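Phosphoserine phosphatase (PDB 6HYY) hydrolyses the phosphate ester of L-phosphoserine to give serine and phosphate, as a magnesium-dependent phosphatase of the haloacid dehalogenase-like family. Local coordinates at residues T124-K132 and F142-E150; K168-G176 and D187-R198. All blocks are in the same frame, centred on the assembly; numbering follows the deposited sequence. Where two conformers were deposited one is given.

Interaction 1 (T124-K132 and F142-E150); sequences TNVFANRLK and FDETQPTAE
Arg130 and Asp143 run side by side and point the same way, CB to CB, while their backbones are joined by a bond from Asp143 N to Arg130 O of 2.9 Å. Leu131 and Phe142, next along, form an antiparallel non-hydrogen-bonded pair, so this is the end of the hairpin formed by strands 126-133 and 139-142. The charged ends of Arg130 and Asp143 stay apart: a water in the plane of the guanidinium, at its edge, accepts from Arg130 NH1 and donates to Asp143 OD2. A second water links Lys132 NZ to Asp143 OD1 in the same manner.

Farther along, Asn129 and Thr148 slide past each other in opposite directions. Asn129 ND2 donates to Thr148 O over 3.1 Å, reaching it from well above the carbonyl plane, and also to Gly106 O, a residue of the serine pocket.

Behind this shell the loop is shaped by Asp143 itself. With CG anti to the backbone N (chi1 180°), its OD1 takes Thr145 N at 3.0 Å in an Asx turn and Thr145 OG1 at 2.7 Å, both from one face of the carboxylate. Its OD2 receives Gln146 NE2 at 3.0 Å in a nearly straight bond (172°) that helps hold the amide, whose OE1 accepts from a water bound to Ala128 N. Were Asp143 an alanine, the Asx turn would probably lose its acceptor, Gln146 NE2 its partner, and both bridging waters the carboxylate they donate to. The carboxylate thus serves its own turn directly and the basic side chains of strand 126-133 through water, a solvated rather than direct pairing of charges.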
loop_
_atom_site.group_PDB
_atom_site.type_symbol
_atom_site.label_atom_id
_atom_site.label_comp_id
_atom_site.label_asym_id
_atom_site.label_seq_id
_atom_site.Cartn_x
_atom_site.Cartn_y
_atom_site.Cartn_z
ATOM N N THR A 124 1.510 14.494 -0.494
ATOM C CA THR A 124 0.473 14.647 -1.515
ATOM C C THR A 124 0.258 13.381 -2.322
ATOM O O THR A 124 -0.807 13.217 -2.925
ATOM C CB THR A 124 0.821 15.773 -2.503
ATOM O OG1 THR A 124 2.086 15.499 -3.130
ATOM C CG2 THR A 124 0.887 17.109 -1.797
ATOM N N ASN A 125 1.247 12.490 -2.353
ATOM C CA ASN A 125 1.212 11.295 -3.183
ATOM C C ASN A 125 0.856 10.061 -2.376
ATOM O O ASN A 125 1.022 8.937 -2.871
ATOM C CB ASN A 125 2.568 11.089 -3.859
ATOM C CG ASN A 125 2.867 12.128 -4.939
ATOM O OD1 ASN A 125 2.315 13.231 -4.936
ATOM N ND2 ASN A 125 3.753 11.779 -5.854
ATOM N N VAL A 126 0.380 10.253 -1.147
ATOM C CA VAL A 126 -0.020 9.173 -0.255
ATOM C C VAL A 126 -1.538 9.152 -0.174
ATOM O O VAL A 126 -2.174 10.196 0.055
ATOM C CB VAL A 126 0.583 9.355 1.147
ATOM C CG1 VAL A 126 -0.072 8.392 2.115
ATOM C CG2 VAL A 126 2.101 9.192 1.115
ATOM N N PHE A 127 -2.123 7.972 -0.369
ATOM C CA PHE A 127 -3.556 7.766 -0.242
ATOM C C PHE A 127 -3.758 6.615 0.725
ATOM O O PHE A 127 -3.332 5.489 0.447
ATOM C CB PHE A 127 -4.204 7.460 -1.597
ATOM C CG PHE A 127 -4.168 8.611 -2.570
ATOM C CD1 PHE A 127 -3.045 8.851 -3.341
ATOM C CD2 PHE A 127 -5.276 9.433 -2.720
ATOM C CE1 PHE A 127 -3.021 9.917 -4.251
ATOM C CE2 PHE A 127 -5.273 10.487 -3.623
ATOM C CZ PHE A 127 -4.145 10.732 -4.385
ATOM N N ALA A 128 -4.365 6.909 1.872
ATOM C CA ALA A 128 -4.535 5.904 2.914
ATOM C C ALA A 128 -5.670 6.339 3.826
ATOM O O ALA A 128 -6.191 7.452 3.715
ATOM C CB ALA A 128 -3.239 5.695 3.704
ATOM N N ASN A 129 -6.045 5.444 4.736
ATOM C CA ASN A 129 -7.098 5.781 5.679
ATOM C C ASN A 129 -6.560 6.701 6.772
ATOM O O ASN A 129 -5.358 6.779 7.018
ATOM C CB ASN A 129 -7.706 4.506 6.243
ATOM C CG ASN A 129 -8.556 3.820 5.219
ATOM O OD1 ASN A 129 -9.376 4.476 4.571
ATOM N ND2 ASN A 129 -8.331 2.537 5.002
ATOM N N ARG A 130 -7.466 7.458 7.392
ATOM C CA ARG A 130 -7.092 8.482 8.367
ATOM C C ARG A 130 -7.753 8.136 9.690
ATOM O O ARG A 130 -8.983 8.155 9.789
ATOM C CB ARG A 130 -7.521 9.875 7.911
ATOM C CG ARG A 130 -6.884 10.355 6.629
ATOM C CD ARG A 130 -7.227 11.819 6.416
ATOM N NE ARG A 130 -6.345 12.688 7.185
ATOM C CZ ARG A 130 -6.431 14.015 7.205
ATOM N NH1 ARG A 130 -7.373 14.628 6.495
ATOM N NH2 ARG A 130 -5.568 14.723 7.924
ATOM N N LEU A 131 -6.945 7.807 10.693
ATOM C CA LEU A 131 -7.483 7.578 12.029
ATOM C C LEU A 131 -7.908 8.898 12.671
ATOM O O LEU A 131 -7.327 9.955 12.416
ATOM C CB LEU A 131 -6.445 6.887 12.912
ATOM C CG LEU A 131 -6.063 5.453 12.561
ATOM C CD1 LEU A 131 -4.840 5.046 13.377
ATOM C CD2 LEU A 131 -7.212 4.508 12.797
ATOM N N LYS A 132 -8.929 8.819 13.525
ATOM C CA LYS A 132 -9.410 9.949 14.308
ATOM C C LYS A 132 -9.148 9.694 15.790
ATOM O O LYS A 132 -9.210 8.554 16.258
ATOM C CB LYS A 132 -10.910 10.195 14.080
ATOM C CG LYS A 132 -11.290 10.564 12.639
ATOM C CD LYS A 132 -12.784 10.852 12.498
ATOM C CE LYS A 132 -13.162 11.178 11.056
ATOM N NZ LYS A 132 -14.596 11.563 10.909
ATOM N N PHE A 142 -12.480 6.570 12.081
ATOM C CA PHE A 142 -11.639 6.835 10.920
ATOM C C PHE A 142 -12.458 7.564 9.860
ATOM O O PHE A 142 -13.693 7.565 9.894
ATOM C CB PHE A 142 -11.020 5.535 10.366
ATOM C CG PHE A 142 -12.020 4.554 9.847
ATOM C CD1 PHE A 142 -12.603 3.620 10.692
ATOM C CD2 PHE A 142 -12.392 4.561 8.509
ATOM C CE1 PHE A 142 -13.533 2.723 10.216
ATOM C CE2 PHE A 142 -13.318 3.655 8.026
ATOM C CZ PHE A 142 -13.895 2.740 8.876
ATOM N N ASP A 143 -11.758 8.209 8.927
ATOM C CA ASP A 143 -12.416 9.037 7.912
ATOM C C ASP A 143 -13.080 8.130 6.884
ATOM O O ASP A 143 -12.418 7.584 5.999
ATOM C CB ASP A 143 -11.408 9.971 7.256
ATOM C CG ASP A 143 -12.032 10.856 6.178
ATOM O OD1 ASP A 143 -13.266 10.832 6.010
ATOM O OD2 ASP A 143 -11.270 11.594 5.518
ATOM N N GLU A 144 -14.404 7.996 6.967
ATOM C CA GLU A 144 -15.115 7.068 6.098
ATOM C C GLU A 144 -15.318 7.611 4.689
ATOM O O GLU A 144 -15.807 6.875 3.825
ATOM C CB GLU A 144 -16.457 6.697 6.732
ATOM C CG GLU A 144 -16.329 6.406 8.227
ATOM C CD GLU A 144 -17.494 5.622 8.796
ATOM O OE1 GLU A 144 -18.536 5.511 8.113
ATOM O OE2 GLU A 144 -17.357 5.106 9.930
ATOM N N THR A 145 -14.940 8.862 4.427
ATOM C CA THR A 145 -15.024 9.405 3.079
ATOM C C THR A 145 -13.797 9.110 2.224
ATOM O O THR A 145 -13.818 9.409 1.026
ATOM C CB THR A 145 -15.253 10.927 3.113
ATOM O OG1 THR A 145 -14.045 11.603 3.495
ATOM C CG2 THR A 145 -16.365 11.278 4.092
ATOM N N GLN A 146 -12.732 8.537 2.790
ATOM C CA GLN A 146 -11.552 8.247 1.981
ATOM C C GLN A 146 -11.865 7.131 0.988
ATOM O O GLN A 146 -12.568 6.182 1.331
ATOM C CB GLN A 146 -10.372 7.823 2.864
ATOM C CG GLN A 146 -9.782 8.937 3.703
ATOM C CD GLN A 146 -9.151 10.032 2.860
ATOM O OE1 GLN A 146 -8.440 9.755 1.895
ATOM N NE2 GLN A 146 -9.420 11.283 3.215
ATOM N N PRO A 147 -11.362 7.213 -0.249
ATOM C CA PRO A 147 -11.590 6.093 -1.174
ATOM C C PRO A 147 -11.013 4.794 -0.659
ATOM O O PRO A 147 -11.593 3.731 -0.901
ATOM C CB PRO A 147 -10.907 6.550 -2.472
ATOM C CG PRO A 147 -9.979 7.644 -2.068
ATOM C CD PRO A 147 -10.621 8.314 -0.885
ATOM N N THR A 148 -9.914 4.854 0.098
ATOM C CA THR A 148 -9.321 3.646 0.651
ATOM C C THR A 148 -10.131 3.062 1.814
ATOM O O THR A 148 -9.745 2.017 2.341
ATOM C CB THR A 148 -7.877 3.934 1.082
ATOM O OG1 THR A 148 -7.849 5.124 1.882
ATOM C CG2 THR A 148 -7.010 4.177 -0.162
ATOM N N ALA A 149 -11.246 3.675 2.214
ATOM C CA ALA A 149 -12.080 3.091 3.261
ATOM C C ALA A 149 -13.093 2.089 2.720
ATOM O O ALA A 149 -13.720 1.376 3.516
ATOM C CB ALA A 149 -12.819 4.192 4.035
ATOM N N GLU A 150 -13.258 2.020 1.401
ATOM C CA GLU A 150 -14.254 1.200 0.727
ATOM C C GLU A 150 -13.584 0.096 -0.081
ATOM O O GLU A 150 -12.410 0.187 -0.445
ATOM C CB GLU A 150 -15.119 2.053 -0.214
ATOM C CG GLU A 150 -15.800 3.254 0.442
ATOM C CD GLU A 150 -15.753 4.517 -0.418
ATOM O OE1 GLU A 150 -15.464 5.601 0.140
ATOM O OE2 GLU A 150 -16.009 4.438 -1.643
HETATM O O HOH W 1 -5.433 9.745 2.390
HETATM O O HOH W 2 -10.063 6.602 6.338
HETATM O O HOH W 3 -9.680 13.848 5.502
HETATM O O HOH W 4 -15.129 11.682 7.996
HETATM O O HOH W 5 -16.018 9.367 11.463
#

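Interaction 2 (K168-G176 and D187-R198); sequences KKIIMIGDG and DAFIGFGGNVIR. With MG (magnesium ion), chain D.
Asp175 turns its CG between the backbone N and the carbonyl carbon (chi1 67°), and Arg198, in the conformer given, bends at chi2 and chi3 to bring NE across to it. The two residues follow strands 170-174 and 188-192, neighbouring parallel strands of a beta-alpha-beta unit in the Rossmann-like core of this haloacid dehalogenase-type fold. Asp175 OD1 binds the magnesium ion at 2.3 Å, alongside Asp16, Asp18 and three waters. One of these waters donates to Asp175 OD2 at 2.7 Å, so both carboxylate oxygens are tied to the metal site. In this conformer Arg198 NE also forms a salt bridge to Asp175 OD2, though its 2.5 Å is doubtfully short.

Below the site the strands are stitched by alternating bonds, such as Ile190 N to Met172 O at 2.9 Å and Met172 N to Ala188 O at 3.0 Å. Ile171, Ile173, Ala188 and Ile190 share one face of the sheet, where Leu6 and Phe7 of helix 2-8 pack. On the other, Met172 CG meets Phe189 CD1 at 4.1 Å, and helix 153-165 lies against Met172. Gly191 N sits over one face of the Phe189 ring. At the far end, Asp187 OD2 uses its anti lone pair to take Ile170 N at 2.8 Å, with an N-H...O angle of 168°.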
loop_
_atom_site.group_PDB
_atom_site.type_symbol
_atom_site.label_atom_id
_atom_site.label_comp_id
_atom_site.label_asym_id
_atom_site.label_seq_id
_atom_site.Cartn_x
_atom_site.Cartn_y
_atom_site.Cartn_z
ATOM N N LYS A 168 -0.465 9.376 -18.834
ATOM C CA LYS A 168 -0.572 8.510 -20.013
ATOM C C LYS A 168 -0.596 7.033 -19.653
ATOM O O LYS A 168 -1.346 6.255 -20.253
ATOM C CB LYS A 168 0.564 8.777 -20.998
ATOM C CG LYS A 168 0.814 10.219 -21.139
ATOM C CD LYS A 168 -0.277 10.632 -22.095
ATOM C CE LYS A 168 -0.159 12.092 -22.356
ATOM N NZ LYS A 168 1.074 12.336 -23.038
ATOM N N LYS A 169 0.206 6.625 -18.681
ATOM C CA LYS A 169 0.393 5.201 -18.439
ATOM C C LYS A 169 0.695 5.025 -16.953
ATOM O O LYS A 169 1.816 5.296 -16.517
ATOM C CB LYS A 169 1.512 4.644 -19.304
ATOM C CG LYS A 169 1.709 3.140 -19.126
ATOM C CD LYS A 169 2.229 2.501 -20.399
ATOM C CE LYS A 169 1.849 1.031 -20.479
ATOM N NZ LYS A 169 2.445 0.392 -21.696
ATOM N N ILE A 170 -0.305 4.574 -16.200
ATOM C CA ILE A 170 -0.181 4.314 -14.767
ATOM C C ILE A 170 -0.061 2.811 -14.544
ATOM O O ILE A 170 -0.913 2.033 -14.989
ATOM C CB ILE A 170 -1.383 4.868 -13.988
ATOM C CG1 ILE A 170 -1.577 6.346 -14.244
ATOM C CG2 ILE A 170 -1.204 4.657 -12.484
ATOM C CD1 ILE A 170 -2.853 6.865 -13.590
ATOM N N ILE A 171 0.963 2.394 -13.807
ATOM C CA ILE A 171 1.159 0.990 -13.459
ATOM C C ILE A 171 0.862 0.826 -11.977
ATOM O O ILE A 171 1.323 1.630 -11.157
ATOM C CB ILE A 171 2.590 0.525 -13.775
ATOM C CG1 ILE A 171 2.870 0.677 -15.283
ATOM C CG2 ILE A 171 2.810 -0.922 -13.307
ATOM C CD1 ILE A 171 4.206 0.124 -15.720
ATOM N N MET A 172 0.079 -0.196 -11.641
ATOM C CA MET A 172 -0.154 -0.588 -10.249
ATOM C C MET A 172 0.756 -1.763 -9.895
ATOM O O MET A 172 0.871 -2.699 -10.686
ATOM C CB MET A 172 -1.611 -1.002 -10.045
ATOM C CG MET A 172 -1.915 -1.513 -8.650
ATOM S SD MET A 172 -2.152 -0.141 -7.501
ATOM C CE MET A 172 -1.677 -0.859 -5.918
ATOM N N ILE A 173 1.420 -1.693 -8.737
ATOM C CA ILE A 173 2.317 -2.754 -8.264
ATOM C C ILE A 173 1.877 -3.181 -6.881
ATOM O O ILE A 173 1.792 -2.349 -5.975
ATOM C CB ILE A 173 3.782 -2.290 -8.239
ATOM C CG1 ILE A 173 4.218 -1.869 -9.650
ATOM C CG2 ILE A 173 4.680 -3.420 -7.658
ATOM C CD1 ILE A 173 5.702 -1.521 -9.802
ATOM N N GLY A 174 1.603 -4.476 -6.717
ATOM C CA GLY A 174 1.171 -4.947 -5.407
ATOM C C GLY A 174 1.107 -6.457 -5.355
ATOM O O GLY A 174 1.274 -7.150 -6.365
ATOM N N ASP A 175 0.892 -6.958 -4.142
ATOM C CA ASP A 175 0.960 -8.391 -3.891
ATOM C C ASP A 175 -0.380 -9.100 -3.949
ATOM O O ASP A 175 -0.397 -10.329 -4.086
ATOM C CB ASP A 175 1.580 -8.654 -2.511
ATOM C CG ASP A 175 0.695 -8.175 -1.378
ATOM O OD1 ASP A 175 0.383 -6.975 -1.342
ATOM O OD2 ASP A 175 0.299 -8.995 -0.509
ATOM N N GLY A 176 -1.500 -8.376 -3.867
ATOM C CA GLY A 176 -2.779 -8.980 -3.568
ATOM C C GLY A 176 -3.797 -8.840 -4.690
ATOM O O GLY A 176 -3.605 -8.099 -5.656
ATOM N N ASP A 187 -3.287 1.152 -16.125
ATOM C CA ASP A 187 -3.016 0.677 -17.475
ATOM C C ASP A 187 -2.268 -0.650 -17.491
ATOM O O ASP A 187 -2.341 -1.382 -18.486
ATOM C CB ASP A 187 -2.255 1.754 -18.242
ATOM C CG ASP A 187 -3.042 3.035 -18.328
ATOM O OD1 ASP A 187 -4.152 3.015 -18.928
ATOM O OD2 ASP A 187 -2.604 4.047 -17.759
ATOM N N ALA A 188 -1.585 -0.999 -16.401
ATOM C CA ALA A 188 -0.930 -2.290 -16.288
ATOM C C ALA A 188 -0.802 -2.614 -14.810
ATOM O O ALA A 188 -0.916 -1.738 -13.951
ATOM C CB ALA A 188 0.450 -2.300 -16.955
ATOM N N PHE A 189 -0.586 -3.894 -14.533
ATOM C CA PHE A 189 -0.388 -4.379 -13.178
ATOM C C PHE A 189 0.843 -5.272 -13.140
ATOM O O PHE A 189 1.030 -6.134 -14.011
ATOM C CB PHE A 189 -1.628 -5.138 -12.681
ATOM C CG PHE A 189 -1.390 -5.915 -11.407
ATOM C CD1 PHE A 189 -1.246 -5.261 -10.183
ATOM C CD2 PHE A 189 -1.298 -7.295 -11.441
ATOM C CE1 PHE A 189 -1.005 -5.982 -9.010
ATOM C CE2 PHE A 189 -1.064 -8.023 -10.269
ATOM C CZ PHE A 189 -0.946 -7.363 -9.064
ATOM N N ILE A 190 1.686 -5.073 -12.126
ATOM C CA ILE A 190 2.787 -5.982 -11.841
ATOM C C ILE A 190 2.574 -6.556 -10.448
ATOM O O ILE A 190 2.572 -5.816 -9.458
ATOM C CB ILE A 190 4.152 -5.287 -11.932
ATOM C CG1 ILE A 190 4.321 -4.626 -13.306
ATOM C CG2 ILE A 190 5.245 -6.317 -11.678
ATOM C CD1 ILE A 190 5.578 -3.764 -13.429
ATOM N N GLY A 191 2.413 -7.879 -10.367
ATOM C CA GLY A 191 2.302 -8.527 -9.072
ATOM C C GLY A 191 3.652 -8.687 -8.406
ATOM O O GLY A 191 4.687 -8.791 -9.066
ATOM N N PHE A 192 3.638 -8.663 -7.076
ATOM C CA PHE A 192 4.875 -8.704 -6.296
ATOM C C PHE A 192 4.817 -9.787 -5.230
ATOM O O PHE A 192 3.963 -9.738 -4.339
ATOM C CB PHE A 192 5.151 -7.348 -5.641
ATOM C CG PHE A 192 6.427 -7.341 -4.859
ATOM C CD1 PHE A 192 7.653 -7.332 -5.519
ATOM C CD2 PHE A 192 6.406 -7.365 -3.483
ATOM C CE1 PHE A 192 8.829 -7.353 -4.826
ATOM C CE2 PHE A 192 7.609 -7.395 -2.763
ATOM C CZ PHE A 192 8.809 -7.383 -3.439
ATOM N N GLY A 193 5.788 -10.697 -5.265
ATOM C CA GLY A 193 5.794 -11.810 -4.331
ATOM C C GLY A 193 7.040 -11.896 -3.467
ATOM O O GLY A 193 7.364 -12.963 -2.936
ATOM N N GLY A 194 7.746 -10.779 -3.300
ATOM C CA GLY A 194 8.988 -10.808 -2.535
ATOM C C GLY A 194 8.805 -11.076 -1.057
ATOM O O GLY A 194 9.723 -11.573 -0.390
ATOM N N ASN A 195 7.637 -10.747 -0.509
ATOM C CA ASN A 195 7.383 -10.974 0.906
ATOM C C ASN A 195 6.547 -12.225 1.138
ATOM O O ASN A 195 6.954 -13.124 1.881
ATOM C CB ASN A 195 6.731 -9.740 1.533
ATOM C CG ASN A 195 7.713 -8.594 1.651
ATOM O OD1 ASN A 195 8.811 -8.763 2.192
ATOM N ND2 ASN A 195 7.353 -7.439 1.111
ATOM N N VAL A 196 5.372 -12.295 0.539
ATOM C CA VAL A 196 4.575 -13.516 0.547
ATOM C C VAL A 196 3.945 -13.633 -0.827
ATOM O O VAL A 196 3.493 -12.636 -1.404
ATOM C CB VAL A 196 3.519 -13.516 1.672
ATOM C CG1 VAL A 196 2.571 -14.715 1.534
ATOM C CG2 VAL A 196 4.185 -13.536 3.042
ATOM N N ILE A 197 4.008 -14.817 -1.403
ATOM C CA ILE A 197 3.455 -15.041 -2.724
ATOM C C ILE A 197 1.985 -15.366 -2.558
ATOM O O ILE A 197 1.632 -16.348 -1.906
ATOM C CB ILE A 197 4.189 -16.184 -3.440
ATOM C CG1 ILE A 197 5.633 -15.760 -3.746
ATOM C CG2 ILE A 197 3.406 -16.626 -4.675
ATOM C CD1 ILE A 197 6.516 -16.884 -4.257
ATOM N N ARG A 198 1.119 -14.562 -3.157
ATOM C CA ARG A 198 -0.291 -14.922 -3.216
ATOM C C ARG A 198 -0.498 -15.648 -4.540
ATOM O O ARG A 198 -0.484 -15.031 -5.602
ATOM C CB ARG A 198 -1.167 -13.686 -3.054
ATOM C CG ARG A 198 -1.256 -13.256 -1.586
ATOM C CD ARG A 198 -1.422 -11.763 -1.378
ATOM N NE ARG A 198 -0.657 -11.294 -0.223
ATOM C CZ ARG A 198 -1.081 -11.327 1.036
ATOM N NH1 ARG A 198 -2.274 -11.810 1.328
ATOM N NH2 ARG A 198 -0.305 -10.878 2.012
HETATM MG MG MG D . -0.790 -5.637 0.072
HETATM O O HOH W 6 1.841 -11.961 -4.385
HETATM O O HOH W 7 -1.027 -7.492 1.312
HETATM O O HOH W 8 -2.318 -5.105 1.309
HETATM O O HOH W 9 -2.635 -5.904 -1.152
#

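Interactions 1 and 2 belong to one mixed sheet, on opposite sides of the chain's centre; their own centres are 21 Å apart and their nearest atoms about 9 Å, with no touch. Strands 100-105 and 12-16 stand between strand 126-133 and strand 170-174, and both carry residues of the serine pocket: Ile104 and Ser105 on the first, Asp16 on the second. The two contacts therefore approach the active site from different sides. In interaction 1 the side chain of Asn129 lies about 6 Å from the bound serine; in interaction 2 that of Asp175 is also about 6 Å from it, but binds the metal directly.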